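Local coordinates for translation initiation factor eIF2 assembly protein (Schizosaccharomyces pombe, PDB 4ZGP) that acts as an ATP-dependent chaperone that binds the gamma subunit of eIF2 and so lets it assemble with the alpha and beta subunits, at residues A[198-203]-A[240-245]; A[244-249]-A[258-263]; A[48-53]-A[179-184]; A[32-37]-A[113-118]. All coordinates share one frame; numbering follows the deposited sequence.

Overall arrangement
Contacts 1 to 3 lie in the two sheets of an ATP-grasp fold that hold ADP between them; contact 4 sets a helix start on the loop leaving one of their strands. Contacts 1 and 2 share strand 243-250 and touch through F262; contacts 3 and 4 share the smaller sheet, where strand 180-184 pairs with 48-51 and 112-115. Contacts 2 and 4 are buried and meet in a salt bridge between D258 and K115. Contacts 1 and 3 are partly buried, lie on opposite sides of the chain's centre and have nearest atoms about 12 Å apart. Backbone pairing in contacts 1 to 3 ends in a polar turn, in phosphate-facing acids and in adenine recognition, respectively.

Contact 1 (A[198-203]-A[240-245]); sequences VKSKRL and DPDFVF
Backbone bonds tie V198 to F243 as an antiparallel hydrogen-bonded pair: V198 N gives its hydrogen to F243 O at 2.9 Å, and F243 N returns one to V198 O. Next to this pair, 199-202 folds into a type I' turn, the tight connection of the hairpin formed by strands 193-199 and 202-208, and the loop 240-242 receives its polar groups. S200 N makes a nearly straight bond (173°) to D242 OD1 at 2.7 Å, and K201 N reaches P241 O at 2.8 Å. A water lies between S200 OG and D242 OD1. In one of its two conformers K201 can bring NZ to D240 O, a tentative bond. The apolar part gathers round V198, where the strands pair. V198 CB sits over the centre of the F243 ring, 4.1 Å from its centroid, while the CG2 branch meets the edge of the F245 ring in its plane, 3.5 Å from CE1. L232 of helix 221-233 covers V198 and F243. The chemistry thus divides in two: an aromatic floor under the strand ends, and a turn whose S200 and K201 amides go to oxygens of 241-242 while K199 and R202 close it on themselves.

Contact 2 (A[244-249]-A[258-263]); sequences VFDVYI and DINPFY. With ADP (adenosine-5'-diphosphate), chain C.
Strands 244-249 and 258-261 run antiparallel at 157°, their axes 4.6 Å apart, with V244-N260 and D246-D258 as hydrogen-bonded pairs around the non-hydrogen-bonded pair F245-I259. They form the hairpin of strands 243-250 and 253-261 in the larger sheet of the ATP-grasp fold. N260 N reaches V244 O at 2.7 Å, and D246 N reaches D258 O at 2.8 Å. On one face F245 CB packs against I259 CG1 at 4.1 Å, and the phenyl ring also reaches L256. The other face carries V244, D246, D258 and N260. V244 CG2 touches P261 O and, more loosely, F262 CD1; F262 is the centre of an inverse gamma turn. D246, D258 and N260 turn to the ADP phosphates; D258 and N260 are also inferred magnesium ligands. D258, its carboxylate swung away from the backbone N (chi1 -159°), brings OD2 to 2.6 Å from ADP O1B, while its OD1 forms a salt bridge with K115. D246 OD2 lies 3.2 Å from the same phosphate oxygen; R195 and R209 hold this carboxylate by salt bridges, one on each oxygen. A water accepts a hydrogen from N260 ND2 at 2.6 Å and donates weakly to V244 O.

Contact 3 (A[48-53]-A[179-184]); sequences AKVIKP and ELVLKE. With ADP (adenosine-5'-diphosphate), chain C.
I51 and L180 form the centre of the close-packed face, lying side by side and pointing the same way, with I51 CD1 4.0 Å from L180 CD2. L182 adds its CD1 to the same methyl more loosely, and I101 of helix 95-107 closes over all three side chains. Beneath them the strands run antiparallel, 168° between their directions, and two hydrogen-bonded pairs join them: I51 with L180, whose shorter bond is I51 N to L180 O at 2.7 Å, and K49 with L182. The opposite face carries A48, V50, V181 and K183. Here V50 CG2 and V181 CG2 approach only to 4.4 Å, and F34 of helix 34-40 packs on A48, V50 and V181.

The solvent side is the end at K52, past the paired strand residues. K52 crosses E179 with its chain extended as far as CE, then bends at chi4 (58°) to set NZ 2.9 Å from E179 OE1. This salt bridge uses the lone pair of OE1 turned away from OE2; OE1 also bonds to S35 OG, and K52 NZ to S177 OG. At the other end A48 CB rests on K183 CG at 4.0 Å. A bend at chi3 (-63°) turns K183 NZ to ADP N7, a bond of 2.8 Å, and O2A, while E184 O accepts from ADP N6 at 2.9 Å. Lysine and backbone carbonyl together read the adenine edge, as in the nucleotide site of ATP-grasp proteins.

Contact 4 (A[32-37]-A[113-118]); sequences CQFSSW and VPKLNW. With ADP (adenosine-5'-diphosphate), chain C.
Q33 CG lies beside the W118 indole, 3.7 Å from CZ2, with the amide and ring planes 26° apart; N117 CB covers one face of that indole, toward the rim. The W37 ring has F34 O over one face, toward its rim, and C32 C at its edge, in plane. The side-chain amides of Q33 and N117 are nearly coplanar (2°) and point the same way. N117 ND2 donates in plane to a lone pair of Q33 OE1 at 3.1 Å; L30 O holds Q33 NE2 and E179 N holds N117 OD1. Q33 is the N-cap residue of helix 34-40, and the next amide, F34 N, bonds to N117 O at 2.8 Å, in the carbonyl plane. K115 crosses the F34 side chain at about a right angle, its CD 4.0 Å from F34 CD1. Bent at chi3 (-77°), the lysine carries NZ, beside D258, to W118 O and to a water that accepts from NZ at 2.9 Å and from W37 NE1 and lies near N117 O. K115 and W118 are ATP-binding residues. The contact thus sets the start of helix 34-40 on the loop leaving strand 112-115, with strand 180-184 touching F34, strand 253-261 touching C32 and W37, and V29 O holding W118 NE1.

Contact 1 (A[198-203]-A[240-245])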
# COMPACT_ATOMS: atom_id res chain seq x y z
N VAL A 198 -4.32 -0.34 -14.03
CA VAL A 198 -5.53 0.19 -14.57
C VAL A 198 -5.22 1.44 -15.39
O VAL A 198 -4.55 2.34 -14.91
CB VAL A 198 -6.54 0.58 -13.46
CG1 VAL A 198 -7.78 1.20 -14.06
CG2 VAL A 198 -6.90 -0.64 -12.61
N LYS A 199 -5.71 1.48 -16.62
CA LYS A 199 -5.48 2.64 -17.48
C LYS A 199 -6.78 2.96 -18.20
O LYS A 199 -7.43 2.06 -18.74
CB LYS A 199 -4.35 2.37 -18.48
CG LYS A 199 -4.06 3.56 -19.39
CD LYS A 199 -3.24 3.14 -20.60
CE LYS A 199 -1.82 2.88 -20.20
NZ LYS A 199 -0.91 2.68 -21.39
N SER A 200 -7.16 4.23 -18.17
CA SER A 200 -8.47 4.68 -18.65
C SER A 200 -9.59 3.80 -18.10
O SER A 200 -10.46 3.37 -18.84
CB SER A 200 -8.49 4.72 -20.19
OG SER A 200 -7.33 5.39 -20.64
N LYS A 201 -9.52 3.53 -16.79
CA LYS A 201 -10.52 2.75 -16.07
C LYS A 201 -10.65 1.31 -16.54
O LYS A 201 -11.62 0.62 -16.22
CB LYS A 201 -11.88 3.45 -16.15
CG LYS A 201 -11.94 4.77 -15.41
CD LYS A 201 -11.46 4.61 -13.97
CE LYS A 201 -11.94 5.76 -13.08
NZ LYS A 201 -11.35 5.65 -11.71
N ARG A 202 -9.67 0.83 -17.29
CA ARG A 202 -9.71 -0.56 -17.70
C ARG A 202 -8.50 -1.34 -17.13
O ARG A 202 -7.42 -0.80 -16.98
CB ARG A 202 -9.76 -0.65 -19.23
CG ARG A 202 -11.07 -0.08 -19.79
CD ARG A 202 -11.03 0.10 -21.31
NE ARG A 202 -10.65 -1.13 -21.99
CZ ARG A 202 -11.48 -2.13 -22.26
NH1 ARG A 202 -12.76 -2.04 -21.89
NH2 ARG A 202 -11.04 -3.21 -22.88
N LEU A 203 -8.72 -2.61 -16.83
CA LEU A 203 -7.65 -3.47 -16.35
C LEU A 203 -6.80 -3.95 -17.53
O LEU A 203 -7.25 -4.79 -18.31
CB LEU A 203 -8.24 -4.67 -15.63
CG LEU A 203 -7.26 -5.69 -15.06
CD1 LEU A 203 -6.58 -5.12 -13.83
CD2 LEU A 203 -8.00 -6.98 -14.69
N ASP A 240 -9.28 8.91 -10.22
CA ASP A 240 -8.36 8.99 -11.37
C ASP A 240 -8.56 7.82 -12.34
O ASP A 240 -8.95 6.74 -11.93
CB ASP A 240 -6.92 9.03 -10.88
CG ASP A 240 -6.65 10.20 -9.97
OD1 ASP A 240 -7.13 11.31 -10.28
OD2 ASP A 240 -5.95 10.03 -8.95
N PRO A 241 -8.32 8.05 -13.65
CA PRO A 241 -8.51 7.00 -14.65
C PRO A 241 -7.42 5.93 -14.65
O PRO A 241 -7.68 4.79 -15.07
CB PRO A 241 -8.49 7.78 -15.98
CG PRO A 241 -7.56 8.92 -15.71
CD PRO A 241 -7.86 9.31 -14.26
N ASP A 242 -6.21 6.31 -14.24
CA ASP A 242 -5.08 5.38 -14.21
C ASP A 242 -4.55 5.22 -12.78
O ASP A 242 -4.28 6.21 -12.10
CB ASP A 242 -3.93 5.87 -15.09
CG ASP A 242 -4.39 6.42 -16.45
OD1 ASP A 242 -5.43 5.99 -16.98
OD2 ASP A 242 -3.66 7.28 -16.98
N PHE A 243 -4.39 3.98 -12.35
CA PHE A 243 -3.86 3.72 -11.01
C PHE A 243 -3.46 2.25 -10.90
O PHE A 243 -3.65 1.48 -11.84
CB PHE A 243 -4.90 4.11 -9.92
CG PHE A 243 -6.22 3.38 -10.01
CD1 PHE A 243 -7.24 3.82 -10.84
CD2 PHE A 243 -6.46 2.24 -9.23
CE1 PHE A 243 -8.47 3.17 -10.90
CE2 PHE A 243 -7.69 1.56 -9.29
CZ PHE A 243 -8.70 2.03 -10.12
N VAL A 244 -2.89 1.88 -9.75
CA VAL A 244 -2.44 0.51 -9.54
C VAL A 244 -3.04 0.02 -8.23
O VAL A 244 -2.89 0.71 -7.24
CB VAL A 244 -0.92 0.45 -9.47
CG1 VAL A 244 -0.44 -0.99 -9.28
CG2 VAL A 244 -0.28 1.09 -10.76
N PHE A 245 -3.70 -1.13 -8.22
CA PHE A 245 -4.26 -1.59 -6.94
C PHE A 245 -3.74 -2.98 -6.62
O PHE A 245 -3.49 -3.78 -7.51
CB PHE A 245 -5.81 -1.52 -6.93
CG PHE A 245 -6.54 -2.46 -7.87
CD1 PHE A 245 -6.76 -2.12 -9.19
CD2 PHE A 245 -7.11 -3.63 -7.40
CE1 PHE A 245 -7.49 -2.97 -10.03
CE2 PHE A 245 -7.84 -4.48 -8.23
CZ PHE A 245 -8.03 -4.16 -9.54
O HOH W 1 -6.16 7.31 -19.33

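Contact 2 (A[244-249]-A[258-263])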
# COMPACT_ATOMS: atom_id res chain seq x y z
N VAL A 244 -2.89 1.88 -9.75
CA VAL A 244 -2.44 0.51 -9.54
C VAL A 244 -3.04 0.02 -8.23
O VAL A 244 -2.89 0.71 -7.24
CB VAL A 244 -0.92 0.45 -9.47
CG1 VAL A 244 -0.44 -0.99 -9.28
CG2 VAL A 244 -0.28 1.09 -10.76
N PHE A 245 -3.70 -1.13 -8.22
CA PHE A 245 -4.26 -1.59 -6.94
C PHE A 245 -3.74 -2.98 -6.62
O PHE A 245 -3.49 -3.78 -7.51
CB PHE A 245 -5.81 -1.52 -6.93
CG PHE A 245 -6.54 -2.46 -7.87
CD1 PHE A 245 -6.76 -2.12 -9.19
CD2 PHE A 245 -7.11 -3.63 -7.40
CE1 PHE A 245 -7.49 -2.97 -10.03
CE2 PHE A 245 -7.84 -4.48 -8.23
CZ PHE A 245 -8.03 -4.16 -9.54
N ASP A 246 -3.49 -3.23 -5.32
CA ASP A 246 -3.01 -4.54 -4.89
C ASP A 246 -4.18 -5.30 -4.31
O ASP A 246 -5.04 -4.72 -3.65
CB ASP A 246 -1.88 -4.43 -3.84
CG ASP A 246 -0.60 -3.84 -4.43
OD1 ASP A 246 -0.42 -3.90 -5.66
OD2 ASP A 246 0.22 -3.32 -3.66
N VAL A 247 -4.24 -6.60 -4.59
CA VAL A 247 -5.36 -7.41 -4.12
C VAL A 247 -4.88 -8.70 -3.50
O VAL A 247 -3.88 -9.25 -3.91
CB VAL A 247 -6.33 -7.75 -5.24
CG1 VAL A 247 -6.99 -6.53 -5.70
CG2 VAL A 247 -5.60 -8.44 -6.39
N TYR A 248 -5.60 -9.15 -2.48
CA TYR A 248 -5.35 -10.44 -1.86
C TYR A 248 -6.57 -11.31 -2.12
O TYR A 248 -7.69 -10.93 -1.78
CB TYR A 248 -5.09 -10.29 -0.36
CG TYR A 248 -4.90 -11.63 0.32
CD1 TYR A 248 -3.93 -12.52 -0.11
CD2 TYR A 248 -5.68 -11.98 1.42
CE1 TYR A 248 -3.75 -13.76 0.52
CE2 TYR A 248 -5.50 -13.22 2.07
CZ TYR A 248 -4.54 -14.10 1.61
OH TYR A 248 -4.36 -15.32 2.24
N ILE A 249 -6.37 -12.46 -2.73
CA ILE A 249 -7.51 -13.31 -3.08
C ILE A 249 -7.41 -14.59 -2.30
O ILE A 249 -6.42 -15.30 -2.38
CB ILE A 249 -7.57 -13.58 -4.60
CG1 ILE A 249 -7.75 -12.25 -5.34
CG2 ILE A 249 -8.75 -14.51 -4.93
CD1 ILE A 249 -7.78 -12.35 -6.87
N ASP A 258 -4.16 -2.18 -1.38
CA ASP A 258 -3.55 -0.86 -1.49
C ASP A 258 -3.89 -0.28 -2.85
O ASP A 258 -4.27 -1.01 -3.76
CB ASP A 258 -2.03 -0.94 -1.30
CG ASP A 258 -1.40 0.40 -0.90
OD1 ASP A 258 -2.12 1.37 -0.56
OD2 ASP A 258 -0.17 0.48 -0.90
N ILE A 259 -3.76 1.04 -2.96
CA ILE A 259 -3.91 1.73 -4.23
C ILE A 259 -2.71 2.67 -4.36
O ILE A 259 -2.37 3.39 -3.42
CB ILE A 259 -5.26 2.51 -4.34
CG1 ILE A 259 -6.47 1.56 -4.24
CG2 ILE A 259 -5.34 3.27 -5.70
CD1 ILE A 259 -7.84 2.22 -4.41
N ASN A 260 -2.05 2.64 -5.51
CA ASN A 260 -0.85 3.44 -5.74
C ASN A 260 -0.92 4.18 -7.07
O ASN A 260 -1.70 3.80 -7.93
CB ASN A 260 0.37 2.54 -5.73
CG ASN A 260 0.71 2.06 -4.34
OD1 ASN A 260 1.07 2.85 -3.49
ND2 ASN A 260 0.59 0.77 -4.12
N PRO A 261 -0.10 5.24 -7.25
CA PRO A 261 -0.19 5.96 -8.53
C PRO A 261 0.27 5.15 -9.74
O PRO A 261 1.09 4.25 -9.63
CB PRO A 261 0.75 7.16 -8.31
CG PRO A 261 0.75 7.37 -6.83
CD PRO A 261 0.75 5.96 -6.28
N PHE A 262 -0.28 5.47 -10.91
CA PHE A 262 0.16 4.87 -12.18
C PHE A 262 1.40 5.64 -12.61
O PHE A 262 1.32 6.60 -13.37
CB PHE A 262 -0.95 4.96 -13.22
CG PHE A 262 -0.72 4.12 -14.46
CD1 PHE A 262 -1.10 2.78 -14.49
CD2 PHE A 262 -0.16 4.69 -15.60
CE1 PHE A 262 -0.91 2.01 -15.63
CE2 PHE A 262 0.03 3.92 -16.75
CZ PHE A 262 -0.34 2.59 -16.76
N TYR A 263 2.54 5.24 -12.06
CA TYR A 263 3.78 6.00 -12.20
C TYR A 263 4.94 5.11 -11.78
O TYR A 263 4.79 4.29 -10.87
CB TYR A 263 3.70 7.27 -11.34
CG TYR A 263 4.83 8.23 -11.59
CD1 TYR A 263 4.86 9.00 -12.76
CD2 TYR A 263 5.87 8.35 -10.69
CE1 TYR A 263 5.91 9.88 -13.01
CE2 TYR A 263 6.93 9.23 -10.93
CZ TYR A 263 6.93 9.99 -12.10
OH TYR A 263 7.96 10.87 -12.35
PB ADP C . 2.70 -1.66 -0.54
O1B ADP C . 1.53 -1.40 -1.48
O2B ADP C . 3.41 -0.40 -0.09
O3B ADP C . 3.55 -2.81 -1.04
PA ADP C . 0.84 -3.17 1.08
O1A ADP C . 0.26 -3.51 -0.27
O2A ADP C . -0.01 -2.60 2.21
O3A ADP C . 2.07 -2.15 0.87
O5' ADP C . 1.53 -4.51 1.63
C5' ADP C . 2.94 -4.72 1.60
C4' ADP C . 3.12 -6.18 1.95
O4' ADP C . 2.91 -6.36 3.36
C3' ADP C . 2.08 -7.04 1.25
O3' ADP C . 2.64 -7.68 0.10
C2' ADP C . 1.63 -8.05 2.28
O2' ADP C . 2.28 -9.31 2.08
C1' ADP C . 2.06 -7.48 3.62
N9 ADP C . 0.84 -7.02 4.32
C8 ADP C . 0.17 -5.87 4.05
N7 ADP C . -0.91 -5.74 4.86
C5 ADP C . -0.94 -6.81 5.68
C6 ADP C . -1.81 -7.29 6.78
N6 ADP C . -2.89 -6.54 7.15
N1 ADP C . -1.51 -8.47 7.38
C2 ADP C . -0.43 -9.18 6.99
N3 ADP C . 0.41 -8.81 6.00
C4 ADP C . 0.21 -7.65 5.32
O HOH W 2 -0.77 -0.86 -5.69

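Contact 3 (A[48-53]-A[179-184])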
# COMPACT_ATOMS: atom_id res chain seq x y z
N ALA A 48 -9.02 -1.53 9.47
CA ALA A 48 -7.90 -0.68 9.83
C ALA A 48 -8.36 0.50 10.67
O ALA A 48 -9.54 0.88 10.63
CB ALA A 48 -7.15 -0.18 8.56
N LYS A 49 -7.45 1.07 11.45
CA LYS A 49 -7.71 2.32 12.16
C LYS A 49 -6.74 3.36 11.67
O LYS A 49 -5.58 3.07 11.39
CB LYS A 49 -7.55 2.16 13.68
CG LYS A 49 -8.50 1.15 14.30
CD LYS A 49 -9.89 1.74 14.49
CE LYS A 49 -10.82 0.75 15.19
NZ LYS A 49 -12.18 1.34 15.44
N VAL A 50 -7.22 4.59 11.57
CA VAL A 50 -6.34 5.67 11.15
C VAL A 50 -6.21 6.73 12.23
O VAL A 50 -7.20 7.27 12.71
CB VAL A 50 -6.85 6.34 9.84
CG1 VAL A 50 -5.88 7.39 9.39
CG2 VAL A 50 -7.00 5.29 8.76
N ILE A 51 -4.97 7.03 12.61
CA ILE A 51 -4.71 8.15 13.51
C ILE A 51 -4.25 9.37 12.72
O ILE A 51 -3.15 9.39 12.18
CB ILE A 51 -3.66 7.78 14.56
CG1 ILE A 51 -4.17 6.61 15.40
CG2 ILE A 51 -3.34 8.99 15.44
CD1 ILE A 51 -3.10 5.99 16.30
N LYS A 52 -5.12 10.37 12.64
CA LYS A 52 -4.90 11.50 11.75
C LYS A 52 -5.44 12.79 12.38
O LYS A 52 -6.59 12.82 12.81
CB LYS A 52 -5.57 11.25 10.40
CG LYS A 52 -5.21 12.26 9.32
CD LYS A 52 -6.05 12.02 8.07
CE LYS A 52 -5.70 12.98 6.93
NZ LYS A 52 -4.27 12.91 6.53
N PRO A 53 -4.61 13.83 12.46
CA PRO A 53 -3.20 13.77 12.05
C PRO A 53 -2.35 12.94 13.00
O PRO A 53 -2.75 12.64 14.12
CB PRO A 53 -2.76 15.23 12.07
CG PRO A 53 -3.71 15.91 12.99
CD PRO A 53 -5.02 15.19 12.83
N GLU A 179 -0.49 10.67 8.47
CA GLU A 179 -1.43 9.85 9.22
C GLU A 179 -0.73 8.56 9.60
O GLU A 179 0.14 8.09 8.86
CB GLU A 179 -2.69 9.57 8.40
CG GLU A 179 -2.37 8.88 7.07
CD GLU A 179 -3.47 9.04 6.04
OE1 GLU A 179 -4.12 10.09 6.02
OE2 GLU A 179 -3.65 8.11 5.23
N LEU A 180 -1.08 8.02 10.76
CA LEU A 180 -0.60 6.73 11.18
C LEU A 180 -1.70 5.70 10.97
O LEU A 180 -2.78 5.77 11.58
CB LEU A 180 -0.16 6.75 12.65
CG LEU A 180 0.18 5.38 13.22
CD1 LEU A 180 1.29 4.74 12.43
CD2 LEU A 180 0.58 5.50 14.70
N VAL A 181 -1.42 4.75 10.09
CA VAL A 181 -2.37 3.71 9.77
C VAL A 181 -1.98 2.43 10.50
O VAL A 181 -0.85 1.99 10.42
CB VAL A 181 -2.41 3.44 8.24
CG1 VAL A 181 -3.38 2.33 7.92
CG2 VAL A 181 -2.77 4.73 7.50
N LEU A 182 -2.95 1.85 11.19
CA LEU A 182 -2.77 0.54 11.78
C LEU A 182 -3.77 -0.42 11.15
O LEU A 182 -4.97 -0.36 11.40
CB LEU A 182 -2.95 0.61 13.31
CG LEU A 182 -1.99 1.59 13.99
CD1 LEU A 182 -2.35 1.78 15.45
CD2 LEU A 182 -0.52 1.13 13.83
N LYS A 183 -3.28 -1.31 10.29
CA LYS A 183 -4.12 -2.33 9.69
C LYS A 183 -4.18 -3.56 10.55
O LYS A 183 -3.15 -3.99 11.04
CB LYS A 183 -3.57 -2.69 8.31
CG LYS A 183 -3.49 -1.44 7.44
CD LYS A 183 -3.01 -1.75 6.07
CE LYS A 183 -1.61 -2.30 6.11
NZ LYS A 183 -1.39 -2.99 4.81
N GLU A 184 -5.36 -4.15 10.69
CA GLU A 184 -5.44 -5.42 11.40
C GLU A 184 -4.56 -6.45 10.71
O GLU A 184 -4.65 -6.64 9.51
CB GLU A 184 -6.87 -5.94 11.48
CG GLU A 184 -6.93 -7.31 12.13
CD GLU A 184 -8.31 -7.66 12.64
OE1 GLU A 184 -9.21 -6.78 12.61
OE2 GLU A 184 -8.49 -8.82 13.06
PB ADP C . 2.70 -1.66 -0.54
O1B ADP C . 1.53 -1.40 -1.48
O2B ADP C . 3.41 -0.40 -0.09
O3B ADP C . 3.55 -2.81 -1.04
PA ADP C . 0.84 -3.17 1.08
O1A ADP C . 0.26 -3.51 -0.27
O2A ADP C . -0.01 -2.60 2.21
O3A ADP C . 2.07 -2.15 0.87
O5' ADP C . 1.53 -4.51 1.63
C5' ADP C . 2.94 -4.72 1.60
C4' ADP C . 3.12 -6.18 1.95
O4' ADP C . 2.91 -6.36 3.36
C3' ADP C . 2.08 -7.04 1.25
O3' ADP C . 2.64 -7.68 0.10
C2' ADP C . 1.63 -8.05 2.28
O2' ADP C . 2.28 -9.31 2.08
C1' ADP C . 2.06 -7.48 3.62
N9 ADP C . 0.84 -7.02 4.32
C8 ADP C . 0.17 -5.87 4.05
N7 ADP C . -0.91 -5.74 4.86
C5 ADP C . -0.94 -6.81 5.68
C6 ADP C . -1.81 -7.29 6.78
N6 ADP C . -2.89 -6.54 7.15
N1 ADP C . -1.51 -8.47 7.38
C2 ADP C . -0.43 -9.18 6.99
N3 ADP C . 0.41 -8.81 6.00
C4 ADP C . 0.21 -7.65 5.32

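Contact 4 (A[32-37]-A[113-118])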
# COMPACT_ATOMS: atom_id res chain seq x y z
N CYS A 32 -4.20 8.77 -3.40
CA CYS A 32 -3.73 7.45 -3.01
C CYS A 32 -3.39 7.34 -1.53
O CYS A 32 -2.96 6.27 -1.08
CB CYS A 32 -2.49 7.05 -3.83
SG CYS A 32 -2.99 6.56 -5.50
N GLN A 33 -3.55 8.43 -0.78
CA GLN A 33 -3.36 8.33 0.67
C GLN A 33 -4.32 7.32 1.25
O GLN A 33 -5.48 7.25 0.82
CB GLN A 33 -3.59 9.67 1.37
CG GLN A 33 -2.70 10.83 0.98
CD GLN A 33 -3.24 12.13 1.60
OE1 GLN A 33 -2.80 12.53 2.67
NE2 GLN A 33 -4.21 12.75 0.95
N PHE A 34 -3.88 6.55 2.24
CA PHE A 34 -4.74 5.53 2.84
C PHE A 34 -6.09 6.10 3.29
O PHE A 34 -7.14 5.54 3.01
CB PHE A 34 -4.03 4.87 4.04
CG PHE A 34 -4.72 3.64 4.53
CD1 PHE A 34 -4.39 2.39 4.00
CD2 PHE A 34 -5.69 3.72 5.51
CE1 PHE A 34 -5.03 1.25 4.44
CE2 PHE A 34 -6.33 2.58 5.95
CZ PHE A 34 -6.01 1.35 5.42
N SER A 35 -6.05 7.22 4.00
CA SER A 35 -7.29 7.82 4.48
C SER A 35 -8.22 8.18 3.33
O SER A 35 -9.43 8.15 3.48
CB SER A 35 -7.01 9.06 5.33
OG SER A 35 -6.24 10.01 4.62
N SER A 36 -7.67 8.51 2.16
CA SER A 36 -8.53 8.91 1.06
C SER A 36 -9.27 7.72 0.45
O SER A 36 -10.41 7.86 0.04
CB SER A 36 -7.72 9.64 -0.03
OG SER A 36 -7.16 10.84 0.47
N TRP A 37 -8.66 6.55 0.39
CA TRP A 37 -9.38 5.48 -0.28
C TRP A 37 -9.99 4.48 0.69
O TRP A 37 -10.94 3.76 0.33
CB TRP A 37 -8.49 4.78 -1.31
CG TRP A 37 -7.23 4.13 -0.80
CD1 TRP A 37 -5.97 4.65 -0.83
CD2 TRP A 37 -7.11 2.83 -0.22
NE1 TRP A 37 -5.08 3.77 -0.29
CE2 TRP A 37 -5.75 2.64 0.10
CE3 TRP A 37 -8.03 1.83 0.10
CZ2 TRP A 37 -5.28 1.48 0.71
CZ3 TRP A 37 -7.55 0.66 0.70
CH2 TRP A 37 -6.19 0.51 1.00
N VAL A 113 -0.44 -4.26 11.27
CA VAL A 113 0.62 -3.84 10.36
C VAL A 113 0.53 -2.33 10.19
O VAL A 113 -0.51 -1.82 9.79
CB VAL A 113 0.51 -4.54 8.98
CG1 VAL A 113 1.49 -3.93 7.99
CG2 VAL A 113 0.76 -6.05 9.10
N PRO A 114 1.60 -1.60 10.55
CA PRO A 114 1.56 -0.13 10.49
C PRO A 114 1.98 0.41 9.14
O PRO A 114 2.77 -0.24 8.47
CB PRO A 114 2.58 0.28 11.54
CG PRO A 114 3.63 -0.84 11.43
CD PRO A 114 2.85 -2.09 11.15
N LYS A 115 1.48 1.58 8.76
CA LYS A 115 2.02 2.29 7.58
C LYS A 115 1.71 3.78 7.75
O LYS A 115 0.92 4.15 8.63
CB LYS A 115 1.43 1.74 6.26
CG LYS A 115 -0.07 1.93 6.11
CD LYS A 115 -0.64 1.33 4.80
CE LYS A 115 -0.31 2.22 3.60
NZ LYS A 115 -0.76 1.64 2.29
N LEU A 116 2.34 4.66 6.96
CA LEU A 116 1.89 6.05 6.94
C LEU A 116 0.98 6.20 5.72
O LEU A 116 0.30 5.24 5.34
CB LEU A 116 3.05 7.04 6.92
CG LEU A 116 4.04 6.93 8.10
CD1 LEU A 116 5.00 8.11 8.10
CD2 LEU A 116 3.34 6.80 9.46
N ASN A 117 0.92 7.39 5.14
CA ASN A 117 -0.12 7.65 4.16
C ASN A 117 -0.03 6.74 2.96
O ASN A 117 -1.06 6.38 2.39
CB ASN A 117 -0.10 9.11 3.69
CG ASN A 117 -0.14 10.13 4.84
OD1 ASN A 117 0.62 10.03 5.81
ND2 ASN A 117 -1.02 11.13 4.72
N TRP A 118 1.18 6.38 2.54
CA TRP A 118 1.28 5.59 1.30
C TRP A 118 2.00 4.25 1.45
O TRP A 118 1.54 3.26 0.88
CB TRP A 118 1.98 6.36 0.18
CG TRP A 118 1.33 7.66 -0.15
CD1 TRP A 118 0.29 7.88 -1.03
CD2 TRP A 118 1.65 8.93 0.41
NE1 TRP A 118 -0.04 9.21 -1.04
CE2 TRP A 118 0.79 9.89 -0.18
CE3 TRP A 118 2.61 9.37 1.34
CZ2 TRP A 118 0.84 11.24 0.15
CZ3 TRP A 118 2.66 10.70 1.66
CH2 TRP A 118 1.78 11.63 1.06
PB ADP C . 2.70 -1.66 -0.54
O1B ADP C . 1.53 -1.40 -1.48
O2B ADP C . 3.41 -0.40 -0.09
O3B ADP C . 3.55 -2.81 -1.04
PA ADP C . 0.84 -3.17 1.08
O1A ADP C . 0.26 -3.51 -0.27
O2A ADP C . -0.01 -2.60 2.21
O3A ADP C . 2.07 -2.15 0.87
O5' ADP C . 1.53 -4.51 1.63
C5' ADP C . 2.94 -4.72 1.60
C4' ADP C . 3.12 -6.18 1.95
O4' ADP C . 2.91 -6.36 3.36
C3' ADP C . 2.08 -7.04 1.25
O3' ADP C . 2.64 -7.68 0.10
C2' ADP C . 1.63 -8.05 2.28
O2' ADP C . 2.28 -9.31 2.08
C1' ADP C . 2.06 -7.48 3.62
N9 ADP C . 0.84 -7.02 4.32
C8 ADP C . 0.17 -5.87 4.05
N7 ADP C . -0.91 -5.74 4.86
C5 ADP C . -0.94 -6.81 5.68
C6 ADP C . -1.81 -7.29 6.78
N6 ADP C . -2.89 -6.54 7.15
N1 ADP C . -1.51 -8.47 7.38
C2 ADP C . -0.43 -9.18 6.99
N3 ADP C . 0.41 -8.81 6.00
C4 ADP C . 0.21 -7.65 5.32
O HOH W 3 -2.16 3.85 1.03